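Local atomic coordinates of genome polyprotein (Chicken sicinivirus JSY, PDB entry 6QWT), a protein that contains, in this chain, the 3Dpol RNA-dependent RNA polymerase, the part of the viral polyprotein that probably copies the RNA genome from an RNA template. Residues Arg120-Phe124 against Ile180-Ile184. Coordinates in Å, arbitrary orientation, origin at the centre of the assembly. Numbering follows the deposited sequence.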
loop_
_atom_site.group_PDB
_atom_site.type_symbol
_atom_site.label_atom_id
_atom_site.label_comp_id
_atom_site.label_asym_id
_atom_site.label_seq_id
_atom_site.Cartn_x
_atom_site.Cartn_y
_atom_site.Cartn_z
ATOM N N ARG A 120 -7.825 -10.391 -17.813
ATOM C CA ARG A 120 -7.974 -11.342 -16.716
ATOM C C ARG A 120 -9.217 -12.205 -16.892
ATOM O O ARG A 120 -9.162 -13.429 -16.715
ATOM C CB ARG A 120 -8.017 -10.600 -15.381
ATOM C CG ARG A 120 -6.758 -10.769 -14.552
ATOM C CD ARG A 120 -6.965 -10.330 -13.113
ATOM N NE ARG A 120 -5.690 -10.058 -12.460
ATOM C CZ ARG A 120 -5.564 -9.664 -11.199
ATOM N NH1 ARG A 120 -6.640 -9.492 -10.445
ATOM N NH2 ARG A 120 -4.360 -9.441 -10.691
ATOM N N ARG A 121 -10.347 -11.585 -17.248
ATOM C CA ARG A 121 -11.609 -12.317 -17.339
ATOM C C ARG A 121 -11.549 -13.434 -18.376
ATOM O O ARG A 121 -12.222 -14.461 -18.221
ATOM C CB ARG A 121 -12.749 -11.345 -17.660
ATOM C CG ARG A 121 -14.116 -11.994 -17.829
ATOM C CD ARG A 121 -14.531 -12.770 -16.586
ATOM N NE ARG A 121 -15.780 -13.503 -16.783
ATOM C CZ ARG A 121 -15.853 -14.735 -17.278
ATOM N NH1 ARG A 121 -14.747 -15.379 -17.629
ATOM N NH2 ARG A 121 -17.032 -15.326 -17.425
ATOM N N SER A 122 -10.742 -13.267 -19.426
ATOM C CA SER A 122 -10.681 -14.264 -20.489
ATOM C C SER A 122 -10.124 -15.599 -20.017
ATOM O O SER A 122 -10.412 -16.626 -20.638
ATOM C CB SER A 122 -9.834 -13.741 -21.649
ATOM O OG SER A 122 -10.421 -12.586 -22.226
ATOM N N LEU A 123 -9.341 -15.613 -18.941
ATOM C CA LEU A 123 -8.665 -16.822 -18.491
ATOM C C LEU A 123 -9.519 -17.692 -17.577
ATOM O O LEU A 123 -9.034 -18.726 -17.107
ATOM C CB LEU A 123 -7.361 -16.454 -17.778
ATOM C CG LEU A 123 -6.391 -15.607 -18.598
ATOM C CD1 LEU A 123 -5.398 -14.894 -17.696
ATOM C CD2 LEU A 123 -5.673 -16.477 -19.614
ATOM N N PHE A 124 -10.771 -17.313 -17.318
ATOM C CA PHE A 124 -11.627 -18.047 -16.396
ATOM C C PHE A 124 -12.945 -18.416 -17.063
ATOM O O PHE A 124 -13.468 -17.677 -17.904
ATOM C CB PHE A 124 -11.914 -17.236 -15.122
ATOM C CG PHE A 124 -10.680 -16.847 -14.358
ATOM C CD1 PHE A 124 -10.162 -17.683 -13.382
ATOM C CD2 PHE A 124 -10.044 -15.643 -14.611
ATOM C CE1 PHE A 124 -9.027 -17.325 -12.676
ATOM C CE2 PHE A 124 -8.912 -15.280 -13.909
ATOM C CZ PHE A 124 -8.403 -16.122 -12.939
ATOM N N ILE A 180 -1.053 -13.041 -13.090
ATOM C CA ILE A 180 -2.231 -13.619 -12.444
ATOM C C ILE A 180 -1.916 -14.992 -11.849
ATOM O O ILE A 180 -2.426 -15.351 -10.781
ATOM C CB ILE A 180 -3.412 -13.677 -13.436
ATOM C CG1 ILE A 180 -4.650 -14.290 -12.774
ATOM C CG2 ILE A 180 -3.029 -14.442 -14.703
ATOM C CD1 ILE A 180 -5.172 -13.493 -11.593
ATOM N N HIS A 181 -1.065 -15.777 -12.517
ATOM C CA HIS A 181 -0.747 -17.099 -11.984
ATOM C C HIS A 181 0.141 -17.008 -10.749
ATOM O O HIS A 181 0.051 -17.864 -9.862
ATOM C CB HIS A 181 -0.093 -17.976 -13.060
ATOM C CG HIS A 181 1.222 -17.462 -13.561
ATOM N ND1 HIS A 181 1.331 -16.351 -14.370
ATOM C CD2 HIS A 181 2.483 -17.926 -13.390
ATOM C CE1 HIS A 181 2.602 -16.144 -14.666
ATOM N NE2 HIS A 181 3.322 -17.085 -14.082
ATOM N N ALA A 182 0.993 -15.982 -10.663
ATOM C CA ALA A 182 1.773 -15.778 -9.446
ATOM C C ALA A 182 0.906 -15.245 -8.314
ATOM O O ALA A 182 1.176 -15.526 -7.139
ATOM C CB ALA A 182 2.936 -14.825 -9.713
ATOM N N ILE A 183 -0.134 -14.480 -8.643
ATOM C CA ILE A 183 -1.008 -13.937 -7.610
ATOM C C ILE A 183 -1.860 -15.039 -6.995
ATOM O O ILE A 183 -2.017 -15.110 -5.770
ATOM C CB ILE A 183 -1.867 -12.801 -8.193
ATOM C CG1 ILE A 183 -1.075 -11.492 -8.186
ATOM C CG2 ILE A 183 -3.168 -12.645 -7.418
ATOM C CD1 ILE A 183 -1.462 -10.546 -9.289
ATOM N N ILE A 184 -2.404 -15.929 -7.828
ATOM C CA ILE A 184 -3.241 -17.009 -7.316
ATOM C C ILE A 184 -2.413 -17.989 -6.492
ATOM O O ILE A 184 -2.857 -18.462 -5.438
ATOM C CB ILE A 184 -3.974 -17.704 -8.477
ATOM C CG1 ILE A 184 -4.962 -16.733 -9.127
ATOM C CG2 ILE A 184 -4.707 -18.937 -7.986
ATOM C CD1 ILE A 184 -5.595 -17.262 -10.393
#
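R120-F124 makes a tight turn, with a 3-10 segment at R121-L123. The L123 N to R120 O hydrogen bond of 3.1 Å closes it, and F124 then begins an extended strand. I180-I184 is the first turn of a helix, marked by the I184 N to I180 O hydrogen bond of 3.0 Å. The nearest CA atoms are those of R120 and I180, 7.5 Å apart, so side chains bridge the gap.

I180 is the centre of the contact. It meets R120, L123 and F124. I180 CG2 lies 3.8 Å from L123 CD1. I180 CD1 sits over one face of the R120 guanidinium, 3.6 Å from R120 NE. The extended R120 side chain also brings R120 NH2 to 3.4 Å from I183 CD1. R120 NH1 donates a hydrogen bond to the backbone O of D105, so the charged end has a polar partner. The F124 ring turns its edge to the helix: F124 CZ is 4.0 Å from I184 CD1 and 4.2 Å from I180 CG1. Across the segments the contact is therefore made by van der Waals packing.

In the right-hand fold of picornaviral polymerases this part of the chain probably belongs to the fingers. There the buried contact joins the end of the loop and the first residue of strand 124-126 to the start of helix 180-189. W114 touches both L123 and I180. Helix 136-147 meets F124 through L138 and I184 through I142, while I95 of helix 91-96 touches both residues.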